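Local coordinates for legionella ubiquitin-specific protease A domain-containing protein (PDB 5DGG) that is the central domain of a Legionella protein that probably acts as a papain-clan cysteine protease removing ubiquitin from its targets, at residues 23-28 with 55-60; 82-87 with 116-121; 86-91 with 130-135. All blocks are in the same frame, centred on the assembly; numbering follows the deposited sequence. Where two conformers were deposited one is given.

Contact 1: residues 23-28 with 55-60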
loop_
_atom_site.group_PDB
_atom_site.type_symbol
_atom_site.label_atom_id
_atom_site.label_comp_id
_atom_site.label_asym_id
_atom_site.label_seq_id
_atom_site.Cartn_x
_atom_site.Cartn_y
_atom_site.Cartn_z
ATOM N N VAL A 23 -4.148 -10.027 2.779
ATOM C CA VAL A 23 -5.139 -9.043 3.188
ATOM C C VAL A 23 -4.764 -7.658 2.721
ATOM O O VAL A 23 -3.626 -7.242 2.885
ATOM C CB VAL A 23 -5.299 -9.031 4.698
ATOM C CG1 VAL A 23 -6.161 -7.864 5.194
ATOM C CG2 VAL A 23 -5.859 -10.373 5.155
ATOM N N VAL A 24 -5.745 -6.910 2.205
ATOM C CA VAL A 24 -5.556 -5.537 1.856
ATOM C C VAL A 24 -6.497 -4.757 2.754
ATOM O O VAL A 24 -7.725 -4.890 2.671
ATOM C CB VAL A 24 -5.821 -5.246 0.353
ATOM C CG1 VAL A 24 -5.551 -3.754 0.035
ATOM C CG2 VAL A 24 -4.996 -6.164 -0.517
ATOM N N MET A 25 -5.928 -3.985 3.658
ATOM C CA MET A 25 -6.729 -3.196 4.588
ATOM C C MET A 25 -7.238 -1.919 3.939
ATOM O O MET A 25 -6.703 -1.471 2.937
ATOM C CB MET A 25 -5.919 -2.777 5.788
ATOM C CG MET A 25 -5.014 -3.844 6.286
ATOM S SD MET A 25 -4.891 -3.899 8.043
ATOM C CE MET A 25 -6.398 -4.869 8.111
ATOM N N ALA A 26 -8.263 -1.348 4.574
ATOM C CA ALA A 26 -8.793 -0.058 4.171
ATOM C C ALA A 26 -7.781 1.035 4.408
ATOM O O ALA A 26 -6.840 0.920 5.219
ATOM C CB ALA A 26 -10.070 0.270 4.919
ATOM N N VAL A 27 -8.049 2.138 3.752
ATOM C CA VAL A 27 -7.194 3.307 3.895
ATOM C C VAL A 27 -7.023 3.771 5.347
ATOM O O VAL A 27 -7.966 3.797 6.152
ATOM C CB VAL A 27 -7.659 4.493 3.037
ATOM C CG1 VAL A 27 -7.589 4.135 1.562
ATOM C CG2 VAL A 27 -9.047 4.952 3.444
ATOM N N LEU A 28 -5.787 4.116 5.681
ATOM C CA LEU A 28 -5.468 4.650 6.994
ATOM C C LEU A 28 -5.114 6.121 6.834
ATOM O O LEU A 28 -4.420 6.489 5.901
ATOM C CB LEU A 28 -4.263 3.964 7.603
ATOM C CG LEU A 28 -4.404 2.825 8.516
ATOM C CD1 LEU A 28 -3.022 2.552 9.106
ATOM C CD2 LEU A 28 -5.456 3.144 9.587
ATOM N N ILE A 55 -0.090 -8.557 4.557
ATOM C CA ILE A 55 -1.036 -7.482 4.892
ATOM C C ILE A 55 -0.550 -6.203 4.220
ATOM O O ILE A 55 0.575 -5.822 4.448
ATOM C CB ILE A 55 -1.143 -7.268 6.410
ATOM C CG1 ILE A 55 -1.540 -8.560 7.119
ATOM C CG2 ILE A 55 -2.194 -6.215 6.660
ATOM C CD1 ILE A 55 -1.511 -8.580 8.632
ATOM N N MET A 56 -1.380 -5.594 3.368
ATOM C CA MET A 56 -1.097 -4.321 2.733
ATOM C C MET A 56 -1.933 -3.191 3.345
ATOM O O MET A 56 -3.135 -3.341 3.612
ATOM C CB MET A 56 -1.429 -4.332 1.254
ATOM C CG MET A 56 -1.030 -5.547 0.461
ATOM S SD MET A 56 -1.222 -5.037 -1.265
ATOM C CE MET A 56 -0.658 -6.528 -1.973
ATOM N N ILE A 57 -1.356 -2.028 3.472
ATOM C CA ILE A 57 -2.132 -0.860 3.952
ATOM C C ILE A 57 -1.824 0.349 3.127
ATOM O O ILE A 57 -0.673 0.751 3.046
ATOM C CB ILE A 57 -1.839 -0.507 5.454
ATOM C CG1 ILE A 57 -1.784 -1.757 6.324
ATOM C CG2 ILE A 57 -2.912 0.478 5.956
ATOM C CD1 ILE A 57 -1.540 -1.500 7.814
ATOM N N PRO A 58 -2.837 0.969 2.496
ATOM C CA PRO A 58 -2.560 2.252 1.913
ATOM C C PRO A 58 -2.646 3.366 2.941
ATOM O O PRO A 58 -3.637 3.474 3.637
ATOM C CB PRO A 58 -3.628 2.389 0.833
ATOM C CG PRO A 58 -4.774 1.509 1.324
ATOM C CD PRO A 58 -4.264 0.603 2.389
ATOM N N VAL A 59 -1.612 4.176 3.061
ATOM C CA VAL A 59 -1.556 5.165 4.144
ATOM C C VAL A 59 -1.496 6.573 3.571
ATOM O O VAL A 59 -0.585 6.927 2.825
ATOM C CB VAL A 59 -0.363 4.946 5.066
ATOM C CG1 VAL A 59 -0.324 5.972 6.186
ATOM C CG2 VAL A 59 -0.398 3.548 5.645
ATOM N N GLY A 60 -2.492 7.361 3.924
ATOM C CA GLY A 60 -2.535 8.742 3.522
ATOM C C GLY A 60 -2.815 9.657 4.687
ATOM O O GLY A 60 -2.426 9.378 5.786
#
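Met-25 lies against Ile-55 and Ile-57 at the apolar centre of this strand pair. Its CG is 3.7 Å from Ile-55 CG2, and the bend at chi2 (-142°) carries SD on over the same two isoleucines, SD standing 4.1 Å from Ile-57 CD1. Met-25 and Ile-57 run side by side, pointing the same way. Ile-57 also offers its other branch, CG2, to Leu-28 CD1 at 3.8 Å. On the face with Val-24 and Met-56, Val-24 CG2 rests on the thioether sulfur. In the conformer given, the Val-27 side chain crosses Pro-58 at about a right angle. The polar edge is a parallel ladder broken in the middle. Met-56 N donates to Val-23 O (2.8 Å) and Met-25 N to Met-56 O; after a one-residue shift, Leu-28 N reaches Pro-58 O (3.0 Å) and Gly-60 N reaches Leu-28 O. Pro-58 has no N-H to give, and its CD sits 3.2 Å from Met-25 O at the break. Strand 22-29, helix 33-47 and strand 54-60 form a beta-alpha-beta unit, the helix packing on Met-25 and Leu-28. Helix 8-14 neighbours Val-27 and Pro-58, and strand 65-70 pairs with the other edge of strand 54-60.

Contact 2: residues 82-87 with 116-121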
loop_
_atom_site.group_PDB
_atom_site.type_symbol
_atom_site.label_atom_id
_atom_site.label_comp_id
_atom_site.label_asym_id
_atom_site.label_seq_id
_atom_site.Cartn_x
_atom_site.Cartn_y
_atom_site.Cartn_z
ATOM N N ASP A 82 8.589 -8.858 7.973
ATOM C CA ASP A 82 9.164 -7.908 7.038
ATOM C C ASP A 82 8.182 -6.822 6.802
ATOM O O ASP A 82 7.018 -7.088 6.482
ATOM C CB ASP A 82 9.516 -8.587 5.687
ATOM C CG ASP A 82 10.923 -9.108 5.622
ATOM O OD1 ASP A 82 11.524 -9.369 6.699
ATOM O OD2 ASP A 82 11.443 -9.251 4.460
ATOM N N LEU A 83 8.613 -5.582 6.933
ATOM C CA LEU A 83 7.757 -4.464 6.746
ATOM C C LEU A 83 8.344 -3.520 5.660
ATOM O O LEU A 83 9.372 -2.846 5.886
ATOM C CB LEU A 83 7.676 -3.748 8.076
ATOM C CG LEU A 83 6.790 -2.556 8.126
ATOM C CD1 LEU A 83 5.337 -3.005 7.939
ATOM C CD2 LEU A 83 7.040 -1.765 9.414
ATOM N N GLU A 84 7.754 -3.520 4.491
ATOM C CA GLU A 84 8.209 -2.636 3.410
ATOM C C GLU A 84 7.389 -1.358 3.424
ATOM O O GLU A 84 6.148 -1.409 3.419
ATOM C CB GLU A 84 8.056 -3.312 2.052
ATOM C CG GLU A 84 8.332 -2.378 0.896
ATOM C CD GLU A 84 8.204 -2.995 -0.499
ATOM O OE1 GLU A 84 7.954 -4.225 -0.605
ATOM O OE2 GLU A 84 8.291 -2.220 -1.496
ATOM N N LEU A 85 8.071 -0.231 3.464
ATOM C CA LEU A 85 7.460 1.079 3.445
ATOM C C LEU A 85 7.776 1.795 2.161
ATOM O O LEU A 85 8.927 2.128 1.912
ATOM C CB LEU A 85 7.959 1.886 4.652
ATOM C CG LEU A 85 7.770 1.245 6.033
ATOM C CD1 LEU A 85 8.319 2.113 7.193
ATOM C CD2 LEU A 85 6.332 0.897 6.286
ATOM N N PHE A 86 6.766 1.955 1.293
ATOM C CA PHE A 86 6.915 2.449 -0.092
ATOM C C PHE A 86 6.470 3.908 -0.182
ATOM O O PHE A 86 5.371 4.252 0.211
ATOM C CB PHE A 86 6.075 1.594 -1.052
ATOM C CG PHE A 86 5.940 2.148 -2.433
ATOM C CD1 PHE A 86 6.948 1.986 -3.357
ATOM C CD2 PHE A 86 4.792 2.847 -2.798
ATOM C CE1 PHE A 86 6.809 2.483 -4.643
ATOM C CE2 PHE A 86 4.643 3.324 -4.072
ATOM C CZ PHE A 86 5.656 3.130 -5.007
ATOM N N ASP A 87 7.347 4.751 -0.693
ATOM C CA ASP A 87 6.992 6.126 -0.959
ATOM C C ASP A 87 7.167 6.400 -2.469
ATOM O O ASP A 87 8.257 6.194 -3.029
ATOM C CB ASP A 87 7.914 6.998 -0.127
ATOM C CG ASP A 87 7.573 8.465 -0.206
ATOM O OD1 ASP A 87 7.173 8.946 -1.281
ATOM O OD2 ASP A 87 7.746 9.160 0.817
ATOM N N ASN A 116 11.373 -6.086 10.656
ATOM C CA ASN A 116 12.477 -5.728 9.733
ATOM C C ASN A 116 12.029 -4.673 8.769
ATOM O O ASN A 116 11.309 -4.984 7.830
ATOM C CB ASN A 116 12.888 -6.959 8.952
ATOM C CG ASN A 116 13.223 -8.131 9.846
ATOM O OD1 ASN A 116 13.899 -7.964 10.850
ATOM N ND2 ASN A 116 12.828 -9.356 9.430
ATOM N N ILE A 117 12.375 -3.415 9.000
ATOM C CA ILE A 117 11.930 -2.331 8.154
ATOM C C ILE A 117 12.801 -2.188 6.919
ATOM O O ILE A 117 14.049 -2.279 7.010
ATOM C CB ILE A 117 11.979 -0.986 8.916
ATOM C CG1 ILE A 117 10.958 -1.032 10.026
ATOM C CG2 ILE A 117 11.703 0.195 8.001
ATOM C CD1 ILE A 117 10.859 0.284 10.769
ATOM N N ARG A 118 12.177 -1.914 5.784
ATOM C CA ARG A 118 12.943 -1.421 4.631
ATOM C C ARG A 118 12.164 -0.394 3.864
ATOM O O ARG A 118 10.925 -0.493 3.776
ATOM C CB ARG A 118 13.359 -2.569 3.759
ATOM C CG ARG A 118 12.347 -3.046 2.793
ATOM C CD ARG A 118 12.844 -4.327 2.145
ATOM N NE ARG A 118 13.084 -4.106 0.757
ATOM C CZ ARG A 118 12.272 -4.492 -0.212
ATOM N NH1 ARG A 118 12.636 -4.240 -1.442
ATOM N NH2 ARG A 118 11.149 -5.164 0.035
ATOM N N HIS A 119 12.858 0.650 3.400
ATOM C CA HIS A 119 12.211 1.734 2.656
ATOM C C HIS A 119 12.327 1.453 1.177
ATOM O O HIS A 119 13.391 1.035 0.742
ATOM C CB HIS A 119 12.900 3.052 2.946
ATOM C CG HIS A 119 12.735 3.512 4.349
ATOM N ND1 HIS A 119 13.574 4.426 4.936
ATOM C CD2 HIS A 119 11.853 3.137 5.312
ATOM C CE1 HIS A 119 13.192 4.647 6.183
ATOM N NE2 HIS A 119 12.160 3.858 6.447
ATOM N N THR A 120 11.272 1.683 0.401
ATOM C CA THR A 120 11.346 1.503 -1.052
ATOM C C THR A 120 10.698 2.667 -1.783
ATOM O O THR A 120 9.936 3.443 -1.222
ATOM C CB THR A 120 10.642 0.211 -1.523
ATOM O OG1 THR A 120 9.297 0.280 -1.099
ATOM C CG2 THR A 120 11.299 -1.040 -0.944
ATOM N N GLY A 121 11.027 2.777 -3.055
ATOM C CA GLY A 121 10.328 3.682 -3.988
ATOM C C GLY A 121 10.230 3.003 -5.367
ATOM O O GLY A 121 10.703 1.913 -5.550
#
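Glu-84 and Thr-120 form the shortest side-chain bond here, Thr-120 OG1 donating to Glu-84 OE2 at 2.7 Å. The carboxylate is met on its anti lone pair. Two torsions bring the groups together: CG of Glu-84 is anti to the backbone N (chi1 172°) with an extended chain beyond, and Thr-120 OG1 stands between its own N and carbonyl carbon. OE2 also bonds Tyr-139 OH, while OE1 pairs with Lys-143 and, over a long 3.4 Å, with Arg-118 NH2, the carboxylate and guanidinium planes turned 50° apart. Thr-120 CG2 lies over one face of that guanidinium. At the exposed end Asn-116 ND2 gives a nearly straight bond to Asp-82 OD1 (3.0 Å), its partner close to the amide plane. The main chains pair as an unbroken parallel ladder, from Leu-83 N on Asn-116 O (2.9 Å) to Asp-87 N on Thr-120 O, while Glu-84 and Phe-86 turn their backbone groups to strand 65-70. The opposite face, with Leu-83, Leu-85 and Ile-117, is apolar apart from His-119, whose NE2 bonds Asp-98 of helix 98-108. The bonds to Tyr-139 and Lys-143 form a polar seam between sheet and helix 132-146, and the cations would probably favour an ionised Glu-84.

Contact 3: residues 86-91 with 130-135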
loop_
_atom_site.group_PDB
_atom_site.type_symbol
_atom_site.label_atom_id
_atom_site.label_comp_id
_atom_site.label_asym_id
_atom_site.label_seq_id
_atom_site.Cartn_x
_atom_site.Cartn_y
_atom_site.Cartn_z
ATOM N N PHE A 86 6.766 1.955 1.293
ATOM C CA PHE A 86 6.915 2.449 -0.092
ATOM C C PHE A 86 6.470 3.908 -0.182
ATOM O O PHE A 86 5.371 4.252 0.211
ATOM C CB PHE A 86 6.075 1.594 -1.052
ATOM C CG PHE A 86 5.940 2.148 -2.433
ATOM C CD1 PHE A 86 6.948 1.986 -3.357
ATOM C CD2 PHE A 86 4.792 2.847 -2.798
ATOM C CE1 PHE A 86 6.809 2.483 -4.643
ATOM C CE2 PHE A 86 4.643 3.324 -4.072
ATOM C CZ PHE A 86 5.656 3.130 -5.007
ATOM N N ASP A 87 7.347 4.751 -0.693
ATOM C CA ASP A 87 6.992 6.126 -0.959
ATOM C C ASP A 87 7.167 6.400 -2.469
ATOM O O ASP A 87 8.257 6.194 -3.029
ATOM C CB ASP A 87 7.914 6.998 -0.127
ATOM C CG ASP A 87 7.573 8.465 -0.206
ATOM O OD1 ASP A 87 7.173 8.946 -1.281
ATOM O OD2 ASP A 87 7.746 9.160 0.817
ATOM N N PRO A 88 6.088 6.844 -3.156
ATOM C CA PRO A 88 6.160 7.160 -4.580
ATOM C C PRO A 88 7.340 8.073 -4.968
ATOM O O PRO A 88 7.815 8.004 -6.115
ATOM C CB PRO A 88 4.834 7.868 -4.829
ATOM C CG PRO A 88 3.913 7.226 -3.856
ATOM C CD PRO A 88 4.733 7.006 -2.641
ATOM N N TYR A 89 7.830 8.892 -4.054
ATOM C CA TYR A 89 8.917 9.862 -4.412
ATOM C C TYR A 89 10.268 9.192 -4.386
ATOM O O TYR A 89 11.206 9.661 -5.016
ATOM C CB TYR A 89 8.990 11.070 -3.477
ATOM C CG TYR A 89 8.024 12.200 -3.753
ATOM C CD1 TYR A 89 6.856 12.007 -4.466
ATOM C CD2 TYR A 89 8.271 13.467 -3.242
ATOM C CE1 TYR A 89 5.929 13.036 -4.623
ATOM C CE2 TYR A 89 7.380 14.518 -3.440
ATOM C CZ TYR A 89 6.217 14.301 -4.142
ATOM O OH TYR A 89 5.322 15.340 -4.325
ATOM N N GLY A 90 10.369 8.093 -3.654
ATOM C CA GLY A 90 11.632 7.400 -3.504
ATOM C C GLY A 90 11.765 6.946 -2.070
ATOM O O GLY A 90 11.026 7.407 -1.201
ATOM N N PRO A 91 12.716 6.038 -1.797
ATOM C CA PRO A 91 12.745 5.431 -0.446
ATOM C C PRO A 91 12.987 6.374 0.739
ATOM O O PRO A 91 12.441 6.140 1.815
ATOM C CB PRO A 91 13.852 4.387 -0.550
ATOM C CG PRO A 91 14.702 4.827 -1.703
ATOM C CD PRO A 91 13.800 5.560 -2.666
ATOM N N TYR A 130 0.384 15.110 -6.844
ATOM C CA TYR A 130 -0.904 14.618 -7.319
ATOM C C TYR A 130 -0.946 13.120 -7.646
ATOM O O TYR A 130 -2.011 12.560 -7.623
ATOM C CB TYR A 130 -1.425 15.411 -8.524
ATOM C CG TYR A 130 -0.797 15.058 -9.844
ATOM C CD1 TYR A 130 -1.456 14.223 -10.755
ATOM C CD2 TYR A 130 0.447 15.570 -10.217
ATOM C CE1 TYR A 130 -0.879 13.879 -11.970
ATOM C CE2 TYR A 130 1.027 15.219 -11.425
ATOM C CZ TYR A 130 0.351 14.387 -12.297
ATOM O OH TYR A 130 0.898 14.080 -13.515
ATOM N N SER A 131 0.191 12.498 -7.982
ATOM C CA SER A 131 0.173 11.133 -8.485
ATOM C C SER A 131 0.576 10.078 -7.417
ATOM O O SER A 131 0.714 8.931 -7.758
ATOM C CB SER A 131 1.054 11.000 -9.714
ATOM O OG SER A 131 2.400 11.360 -9.432
ATOM N N CYS A 132 0.685 10.453 -6.139
ATOM C CA CYS A 132 1.162 9.515 -5.124
ATOM C C CYS A 132 0.173 8.365 -4.975
ATOM O O CYS A 132 0.582 7.262 -4.792
ATOM C CB CYS A 132 1.389 10.207 -3.785
ATOM S SG CYS A 132 2.819 11.312 -3.718
ATOM N N GLY A 133 -1.121 8.659 -5.065
ATOM C CA GLY A 133 -2.184 7.657 -5.033
ATOM C C GLY A 133 -2.055 6.636 -6.134
ATOM O O GLY A 133 -2.208 5.425 -5.911
ATOM N N ASP A 134 -1.811 7.151 -7.344
ATOM C CA ASP A 134 -1.668 6.328 -8.518
ATOM C C ASP A 134 -0.504 5.361 -8.378
ATOM O O ASP A 134 -0.626 4.153 -8.655
ATOM C CB ASP A 134 -1.443 7.226 -9.763
ATOM C CG ASP A 134 -2.519 8.319 -9.905
ATOM O OD1 ASP A 134 -2.559 9.299 -9.095
ATOM O OD2 ASP A 134 -3.322 8.190 -10.858
ATOM N N PHE A 135 0.641 5.901 -8.018
ATOM C CA PHE A 135 1.808 5.066 -7.733
ATOM C C PHE A 135 1.520 4.031 -6.657
ATOM O O PHE A 135 1.892 2.868 -6.816
ATOM C CB PHE A 135 3.032 5.913 -7.315
ATOM C CG PHE A 135 3.808 6.517 -8.482
ATOM C CD1 PHE A 135 4.863 5.842 -9.035
ATOM C CD2 PHE A 135 3.497 7.776 -8.990
ATOM C CE1 PHE A 135 5.570 6.371 -10.104
ATOM C CE2 PHE A 135 4.192 8.326 -10.051
ATOM C CZ PHE A 135 5.233 7.619 -10.609
#
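Cys-132 reaches from the first turn of helix 132-146 to Pro-88 and Tyr-89 in the loop that leaves strand 81-86. Followed outward, its CB rests 3.9 Å from Pro-88 CG. The first torsion (chi1 -72°) sets SG anti to the carbonyl carbon, and there the sulfur meets two things: Pro-88 CB at 4.1 Å and, closer, Tyr-89 CE1 at 3.7 Å. The approach to the tyrosine ring is oblique, SG lying 56° off the ring normal, a sulfur-aromatic contact. The pyrrolidine of Pro-88 wedges against the helix backbone, with CG 3.5 Å from Cys-132 O, and one turn further on its CB touches Phe-135 CB at 3.6 Å. Phe-86 approaches the helix main chain, its ring atom CE2 standing 3.9 Å from Phe-135 O. The loop owes its shape to a type I turn from Asp-87 to Gly-90, reinforced by an Asx turn in which Tyr-89 N donates to Asp-87 OD1 (2.9 Å, 168° at the hydrogen). That same OD1 is hydrogen-bonded to His-63 NE2, and OD2 pairs with Arg-65. His-63 also meets the Tyr-89 ring. A cysteine at the start of a helix, beside a histidine that is bonded to an aspartate, is consistent with a Cys-His-Asp triad, here in the chain order His, Asp, Cys, as in the Ulp1-like members of the papain clan. Across the two segments the chemistry is purely van der Waals and sulfur-aromatic; His-63 is bonded to Asp-87 and in contact with Cys-132, and the Asx turn helps to fix the aspartate.

From the N terminus, contact 1 closes first: strand 22-29, one outermost strand, runs into helix 33-47 and returns as strand 54-60 alongside it. The chain then crosses the sheet antiparallel through strand 65-70. Contact 1 is in series with the others, its centre about 14 Å from that of contact 2. Contacts 2 and 3 start from the same stretch, sharing Phe-86 and Asp-87. Contact 2 closes the shorter loop after helix 98-108, when strand 115-120 becomes the other outermost strand; contact 3 closes the longer one at helix 132-146. They touch where Pro-91 packs on His-119. Two parallel crossovers thus bracket the sheet, and contact 3 joins it to the helix bearing the probable catalytic cysteine.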